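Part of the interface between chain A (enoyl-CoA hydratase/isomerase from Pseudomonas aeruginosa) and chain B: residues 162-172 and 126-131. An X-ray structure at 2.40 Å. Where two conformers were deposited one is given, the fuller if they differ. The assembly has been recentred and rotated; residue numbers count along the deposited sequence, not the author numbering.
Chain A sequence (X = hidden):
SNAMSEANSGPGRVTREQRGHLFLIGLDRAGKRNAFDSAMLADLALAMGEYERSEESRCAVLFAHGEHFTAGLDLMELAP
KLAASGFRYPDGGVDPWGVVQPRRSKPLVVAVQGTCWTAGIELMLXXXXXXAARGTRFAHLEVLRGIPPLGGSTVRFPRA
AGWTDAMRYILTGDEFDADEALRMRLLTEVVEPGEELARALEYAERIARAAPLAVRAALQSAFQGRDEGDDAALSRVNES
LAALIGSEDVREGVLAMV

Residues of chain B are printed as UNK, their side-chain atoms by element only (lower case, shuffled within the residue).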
# COMPACT_ATOMS: atom_id res chain seq x y z
N GLY A 162 -4.71 3.39 0.80
CA GLY A 162 -4.62 3.80 -0.58
C GLY A 162 -4.77 5.33 -0.63
O GLY A 162 -5.31 5.95 0.30
N TRP A 163 -4.27 5.92 -1.71
CA TRP A 163 -4.15 7.36 -1.86
C TRP A 163 -5.48 8.09 -1.77
O TRP A 163 -5.62 8.98 -0.95
CB TRP A 163 -3.47 7.72 -3.21
CG TRP A 163 -3.14 9.19 -3.27
CD1 TRP A 163 -3.88 10.17 -3.86
CD2 TRP A 163 -1.99 9.83 -2.71
NE1 TRP A 163 -3.25 11.39 -3.72
CE2 TRP A 163 -2.09 11.21 -3.02
CE3 TRP A 163 -0.88 9.38 -1.99
CZ2 TRP A 163 -1.13 12.14 -2.61
CZ3 TRP A 163 0.09 10.30 -1.58
CH2 TRP A 163 -0.04 11.66 -1.91
N THR A 164 -6.44 7.73 -2.63
CA THR A 164 -7.67 8.49 -2.67
C THR A 164 -8.50 8.41 -1.39
O THR A 164 -8.95 9.41 -0.92
CB THR A 164 -8.55 8.20 -3.90
OG1 THR A 164 -9.56 9.21 -3.98
CG2 THR A 164 -9.22 6.81 -3.81
N ASP A 165 -8.70 7.23 -0.81
CA ASP A 165 -9.44 7.20 0.47
C ASP A 165 -8.74 8.00 1.55
O ASP A 165 -9.39 8.67 2.34
CB ASP A 165 -9.77 5.78 0.95
CG ASP A 165 -10.97 5.20 0.22
OD1 ASP A 165 -11.72 5.99 -0.40
OD2 ASP A 165 -11.14 3.96 0.26
N ALA A 166 -7.42 7.95 1.59
CA ALA A 166 -6.72 8.75 2.57
C ALA A 166 -6.95 10.24 2.32
O ALA A 166 -7.34 10.95 3.27
CB ALA A 166 -5.22 8.40 2.64
N MSE A 167 -6.74 10.71 1.08
CA MSE A 167 -6.94 12.13 0.81
C MSE A 167 -8.39 12.55 1.09
O MSE A 167 -8.63 13.70 1.49
CB MSE A 167 -6.50 12.56 -0.61
CG MSE A 167 -4.96 12.45 -0.89
SE MSE A 167 -3.81 13.14 0.52
CE MSE A 167 -2.74 11.53 0.88
N ARG A 168 -9.35 11.65 0.90
CA ARG A 168 -10.75 12.01 1.13
C ARG A 168 -10.88 12.61 2.54
O ARG A 168 -11.67 13.52 2.77
CB ARG A 168 -11.67 10.78 0.97
CG ARG A 168 -12.76 10.67 2.06
CD ARG A 168 -14.05 11.16 1.48
NE ARG A 168 -15.18 11.31 2.40
CZ ARG A 168 -15.45 12.42 3.06
NH1 ARG A 168 -16.53 12.48 3.81
NH2 ARG A 168 -14.63 13.47 2.99
N TYR A 169 -10.10 12.10 3.48
CA TYR A 169 -10.20 12.53 4.89
C TYR A 169 -9.10 13.49 5.35
O TYR A 169 -9.35 14.37 6.12
CB TYR A 169 -10.30 11.34 5.85
CG TYR A 169 -11.58 10.55 5.65
CD1 TYR A 169 -12.80 11.11 6.02
CD2 TYR A 169 -11.57 9.26 5.11
CE1 TYR A 169 -13.98 10.41 5.83
CE2 TYR A 169 -12.78 8.52 4.92
CZ TYR A 169 -13.98 9.12 5.29
OH TYR A 169 -15.20 8.44 5.14
N ILE A 170 -7.89 13.33 4.83
CA ILE A 170 -6.78 14.16 5.20
C ILE A 170 -6.96 15.62 4.72
O ILE A 170 -6.66 16.55 5.45
CB ILE A 170 -5.47 13.51 4.67
CG1 ILE A 170 -5.19 12.26 5.47
CG2 ILE A 170 -4.30 14.45 4.79
CD1 ILE A 170 -4.08 11.46 4.92
N LEU A 171 -7.47 15.82 3.52
CA LEU A 171 -7.65 17.17 2.97
C LEU A 171 -8.98 17.84 3.33
O LEU A 171 -9.14 19.01 3.09
CB LEU A 171 -7.45 17.18 1.45
CG LEU A 171 -6.20 16.42 0.98
CD1 LEU A 171 -6.06 16.47 -0.55
CD2 LEU A 171 -4.97 17.01 1.63
N THR A 172 -9.92 17.13 3.94
CA THR A 172 -11.22 17.73 4.30
C THR A 172 -11.40 17.87 5.81
O THR A 172 -12.19 18.69 6.29
CB THR A 172 -12.39 16.86 3.79
OG1 THR A 172 -12.30 15.52 4.33
CG2 THR A 172 -12.31 16.76 2.28
N UNK B 126 -3.43 9.95 -10.57
CA UNK B 126 -2.58 11.02 -10.16
C UNK B 126 -3.37 12.06 -9.38
O UNK B 126 -2.85 13.06 -8.93
o UNK B 126 0.18 12.21 -10.47
c UNK B 126 -0.84 12.62 -11.04
n UNK B 126 -1.04 13.90 -11.34
c UNK B 126 -1.96 11.65 -11.39
N UNK B 127 -4.66 11.83 -9.23
CA UNK B 127 -5.51 12.77 -8.52
C UNK B 127 -5.72 12.35 -7.05
O UNK B 127 -5.35 11.26 -6.64
c UNK B 127 -6.83 12.85 -9.23
N UNK B 128 -6.32 13.22 -6.26
CA UNK B 128 -6.58 12.92 -4.86
C UNK B 128 -7.96 12.37 -4.57
O UNK B 128 -8.17 11.71 -3.58
c UNK B 128 -5.01 14.76 -4.37
o UNK B 128 -4.06 13.95 -4.38
o UNK B 128 -4.91 15.97 -4.64
c UNK B 128 -6.37 14.19 -4.09
N UNK B 129 -8.91 12.69 -5.43
CA UNK B 129 -10.27 12.19 -5.37
C UNK B 129 -10.67 11.91 -6.81
O UNK B 129 -10.46 12.75 -7.72
c UNK B 129 -10.77 12.85 -2.38
c UNK B 129 -11.25 13.22 -4.88
c UNK B 129 -10.80 13.80 -3.52
c UNK B 129 -12.66 12.63 -4.88
N UNK B 130 -11.24 10.72 -6.99
CA UNK B 130 -11.67 10.26 -8.29
C UNK B 130 -13.09 9.76 -8.22
O UNK B 130 -13.40 8.84 -7.46
c UNK B 130 -10.70 9.14 -8.84
N UNK B 131 -13.96 10.38 -8.99
CA UNK B 131 -15.33 9.95 -9.10
C UNK B 131 -15.69 9.49 -10.52
O UNK B 131 -15.45 10.21 -11.48
c UNK B 131 -16.25 11.10 -8.71
c UNK B 131 -17.70 10.75 -8.97
c UNK B 131 -16.02 11.45 -7.24

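Position 126 carries four side-chain atoms: a first carbon, then a second that bears one oxygen and one nitrogen. Its CA-to-CB bond points away and the side chain reaches nothing on the chain A stretch. That planar amide on a single-carbon stem is asparagine, and Asn B126 contributes essentially nothing to this contact.

Position 127 has a single side-chain carbon, which points away from the chain A stretch. What this residue offers is backbone: its O lies 3.3 Å from CD1 of Trp A163. One carbon and no more makes it alanine, Ala B127.

At position 128 a first carbon leads to a second that carries two oxygens. One oxygen approaches the indole nitrogen of Trp A163, while the first carbon packs against Met A167, present as selenomethionine. A carboxylate on one carbon is aspartate. NE1 of Trp A163 donates to OD1 of Asp B128 at 2.8 Å, with an N-H...O angle of 169°; the acceptor sits at the ring edge, near the ring plane, where the indole N-H points. The same residue also works through its backbone: OG1 of Thr A164 lies 2.9 Å from O of Asp B128, close enough to donate, though its one proton has another acceptor within reach, and CA of Thr A164 makes a CA-H...O contact with the same O at 3.4 Å. CB of Met A167 stands 3.8 Å from CB of Asp B128, and CD1 of Leu A171 4.2 Å from that same CB.

Position 129 has four carbons, forked at the first, with one arm two carbons long. Its CA-to-CB bond runs sideways, but the end of the longer arm comes nearer and packs against Arg A168. The fork and the arm lengths give isoleucine, with CD1 of Ile B129 3.6 Å from CA of Arg A168.

Position 130 shows one carbon again. Its CB lies 5.0 Å from OG1 of Thr A164; the closest approach is its backbone N to the same OG1, at 3.8 Å. The lone carbon makes it alanine, Ala B130.

Position 131 has three carbons, the first carrying the other two, and all are out of reach of the chain A stretch. This is valine, Val B131.

The rule here is concentration. Asp B128 presents both its carboxylate and its carbonyl to the first turn of the helix, which answers with Trp A163 and Thr A164. Further along chain A, Met A167 and Leu A171 pack on the aspartate's CB and Arg A168 meets Ile B129, extending the contact through carbon. Polar aim and apolar fit thus share a small patch, 296 Å² over both sides.

Chain B (126-131) NADIAV
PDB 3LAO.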